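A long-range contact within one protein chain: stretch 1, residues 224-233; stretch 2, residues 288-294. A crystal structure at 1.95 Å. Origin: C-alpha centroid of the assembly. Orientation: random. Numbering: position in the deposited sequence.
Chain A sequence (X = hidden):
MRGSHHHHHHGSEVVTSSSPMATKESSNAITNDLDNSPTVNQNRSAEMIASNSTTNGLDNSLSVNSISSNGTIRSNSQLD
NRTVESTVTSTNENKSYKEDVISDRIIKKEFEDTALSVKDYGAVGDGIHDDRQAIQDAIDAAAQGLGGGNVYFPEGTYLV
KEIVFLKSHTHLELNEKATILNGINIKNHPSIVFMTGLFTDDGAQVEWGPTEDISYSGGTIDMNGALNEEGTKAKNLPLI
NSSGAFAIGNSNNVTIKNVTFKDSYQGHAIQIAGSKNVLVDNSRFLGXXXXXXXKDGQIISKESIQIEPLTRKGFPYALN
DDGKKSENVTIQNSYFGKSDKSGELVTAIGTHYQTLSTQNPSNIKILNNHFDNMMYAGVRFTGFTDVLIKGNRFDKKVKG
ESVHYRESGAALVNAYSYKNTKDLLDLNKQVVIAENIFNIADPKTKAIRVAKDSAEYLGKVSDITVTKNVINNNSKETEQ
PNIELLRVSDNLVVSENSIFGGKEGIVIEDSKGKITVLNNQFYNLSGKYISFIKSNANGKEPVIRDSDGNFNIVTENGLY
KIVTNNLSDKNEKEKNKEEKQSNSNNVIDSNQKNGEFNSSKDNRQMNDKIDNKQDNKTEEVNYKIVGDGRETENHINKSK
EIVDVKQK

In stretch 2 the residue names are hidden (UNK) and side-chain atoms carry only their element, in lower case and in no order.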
# COMPACT_ATOMS: atom_id res chain seq x y z
N ASN A 224 -7.43 13.95 11.24
CA ASN A 224 -7.14 15.33 11.62
C ASN A 224 -5.70 15.82 11.41
O ASN A 224 -5.17 16.57 12.23
CB ASN A 224 -7.53 15.47 13.10
CG ASN A 224 -7.94 16.88 13.50
OD1 ASN A 224 -8.26 17.72 12.65
ND2 ASN A 224 -7.98 17.13 14.80
N GLY A 225 -5.10 15.43 10.29
CA GLY A 225 -3.72 15.82 10.04
C GLY A 225 -3.40 17.03 9.18
O GLY A 225 -2.23 17.28 8.90
N ALA A 226 -4.41 17.79 8.76
CA ALA A 226 -4.17 18.97 7.92
C ALA A 226 -3.09 19.87 8.54
O ALA A 226 -3.03 20.02 9.77
CB ALA A 226 -5.47 19.75 7.72
N LEU A 227 -2.26 20.46 7.69
CA LEU A 227 -1.16 21.32 8.14
C LEU A 227 -1.56 22.72 8.56
O LEU A 227 -2.62 23.23 8.18
CB LEU A 227 -0.11 21.45 7.04
CG LEU A 227 0.52 20.18 6.47
CD1 LEU A 227 1.52 20.58 5.39
CD2 LEU A 227 1.21 19.39 7.57
N ASN A 228 -0.69 23.34 9.36
CA ASN A 228 -0.90 24.71 9.82
C ASN A 228 -0.54 25.59 8.63
O ASN A 228 -0.00 25.10 7.63
CB ASN A 228 0.01 25.04 11.01
CG ASN A 228 1.46 24.67 10.76
OD1 ASN A 228 1.93 24.66 9.62
ND2 ASN A 228 2.19 24.38 11.84
N GLU A 229 -0.81 26.89 8.72
CA GLU A 229 -0.53 27.78 7.60
C GLU A 229 0.94 27.77 7.16
O GLU A 229 1.23 28.00 5.98
CB GLU A 229 -0.97 29.20 7.93
CG GLU A 229 -1.11 30.09 6.69
CD GLU A 229 -1.64 31.47 7.02
OE1 GLU A 229 -1.65 32.34 6.11
OE2 GLU A 229 -2.07 31.69 8.17
N GLU A 230 1.85 27.50 8.08
CA GLU A 230 3.27 27.45 7.74
C GLU A 230 3.62 26.12 7.07
O GLU A 230 4.69 25.98 6.49
CB GLU A 230 4.15 27.62 8.99
CG GLU A 230 3.85 28.84 9.83
CD GLU A 230 2.77 28.58 10.87
OE1 GLU A 230 1.63 28.26 10.48
OE2 GLU A 230 3.07 28.70 12.08
N GLY A 231 2.72 25.15 7.18
CA GLY A 231 2.96 23.85 6.58
C GLY A 231 4.11 23.11 7.24
O GLY A 231 4.87 22.41 6.57
N THR A 232 4.25 23.27 8.55
CA THR A 232 5.32 22.63 9.30
C THR A 232 4.80 21.62 10.33
O THR A 232 5.56 20.78 10.82
CB THR A 232 6.17 23.67 10.04
OG1 THR A 232 5.36 24.32 11.03
CG2 THR A 232 6.71 24.72 9.07
N LYS A 233 3.52 21.71 10.65
CA LYS A 233 2.91 20.82 11.64
C LYS A 233 1.43 20.60 11.36
O LYS A 233 0.82 21.32 10.58
CB LYS A 233 3.04 21.42 13.05
CG LYS A 233 4.46 21.58 13.56
CD LYS A 233 5.08 20.23 13.88
CE LYS A 233 6.45 20.40 14.49
NZ LYS A 233 7.04 19.08 14.85
N UNK A 288 -3.23 12.95 2.52
CA UNK A 288 -2.11 12.71 3.41
C UNK A 288 -1.33 14.01 3.46
O UNK A 288 -0.85 14.51 2.44
c UNK A 288 0.69 10.03 3.35
c UNK A 288 -1.23 11.58 2.88
c UNK A 288 -0.03 11.30 3.75
n UNK A 288 0.87 9.13 4.31
o UNK A 288 1.07 9.86 2.19
N UNK A 289 -1.21 14.58 4.66
CA UNK A 289 -0.50 15.83 4.84
C UNK A 289 1.00 15.60 4.95
O UNK A 289 1.45 14.74 5.71
c UNK A 289 -1.03 16.55 6.07
N UNK A 290 1.76 16.37 4.18
CA UNK A 290 3.22 16.26 4.17
C UNK A 290 3.83 17.63 4.49
O UNK A 290 3.77 18.55 3.67
c UNK A 290 3.56 14.18 0.87
c UNK A 290 3.05 14.47 2.28
c UNK A 290 3.69 15.77 2.80
c UNK A 290 3.37 13.31 3.21
N UNK A 291 4.44 17.78 5.68
CA UNK A 291 5.06 19.03 6.11
C UNK A 291 6.35 19.42 5.38
O UNK A 291 7.08 18.56 4.88
c UNK A 291 4.50 16.76 6.75
c UNK A 291 5.56 17.33 7.66
c UNK A 291 5.29 18.80 7.60
N UNK A 292 6.61 20.73 5.33
CA UNK A 292 7.80 21.30 4.67
C UNK A 292 9.08 20.52 4.96
O UNK A 292 9.80 20.10 4.05
n UNK A 292 7.11 26.59 3.20
c UNK A 292 7.66 25.18 5.20
c UNK A 292 6.90 26.39 4.66
c UNK A 292 7.17 23.84 4.61
c UNK A 292 8.05 22.73 5.16
N UNK A 293 9.36 20.37 6.25
CA UNK A 293 10.55 19.72 6.77
C UNK A 293 10.90 18.27 6.40
O UNK A 293 12.04 17.85 6.59
o UNK A 293 11.66 19.08 8.84
c UNK A 293 10.56 19.82 8.31
c UNK A 293 9.25 19.28 8.88
N UNK A 294 9.95 17.51 5.89
CA UNK A 294 10.22 16.11 5.57
C UNK A 294 11.15 15.79 4.40
O UNK A 294 11.11 16.44 3.35
c UNK A 294 8.91 15.34 5.40
c UNK A 294 9.69 15.80 8.94
s UNK A 294 9.18 14.36 7.97
c UNK A 294 8.16 15.14 6.69

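Position 288 carries three side-chain carbons in a row, the third holding one oxygen and one nitrogen: a terminal amide. Its CA-to-CB bond points away from stretch 1, and the amide atoms find hydrogen bonds elsewhere in the structure. This is Q288, a strand residue that makes no contact with stretch 1.

Position 289 has a single side-chain carbon, pointing toward stretch 1. This CB comes 3.2 Å from G225 O and 3.9 Å from L227 CD2, which leaves little room on that side. One carbon and no more makes it A289, the last residue of the strand.

Position 290 shows four carbons, forked at the second, and the CA-to-CB bond points away from stretch 1. What it offers the partner is backbone: its O lies 3.5 Å from L227 CD1. The fork after one unbranched carbon identifies L290.

At position 291 three carbons close a ring onto the backbone N. Its CB sits 4.1 Å from L227 CD2 and 3.8 Å from T232 O, while its CA is 3.4 Å from G231 O. The ring makes this P291, which also opens a type I turn that runs to position 294.

Position 292 has four carbons in a row ending in nitrogen. The chain sets out toward stretch 1, and its third carbon passes 4.0 Å from T232 CG2. The backbone does the polar work: its N donates to G231 O at 2.7 Å, nearly straight at 177°. The long chain with its terminal nitrogen is the signature of K292.

Position 293 bears one carbon carrying an oxygen and a second carbon. It is peripheral, that second carbon lying 4.4 Å from T232 O. The branching gives T293.

Position 294 is unbranched: two carbons, a sulfur, one more carbon. That is M294, poorly ordered and clear of stretch 1; its N closes the turn onto P291 O at 3.2 Å.

The contact joins a small apolar patch to one backbone hydrogen bond. L227 lays its fork against A289 and P291. Beside it, the type I turn from N228 to G231 delivers the acceptor carbonyl. G231 adopts a positive phi, which by itself favours glycine, and a CB there would point toward stretch 2, about 4.0 Å from K292 CG. N228 braces this loop from within, its OD1 accepting from T232 N at 2.9 Å and its ND2 donating to T232 OG1 at 3.3 Å. The rule to read is economical: shape a turn to present one carbonyl, and pack one leucine alongside.

Stretch 2 (288-294) QALPKTM
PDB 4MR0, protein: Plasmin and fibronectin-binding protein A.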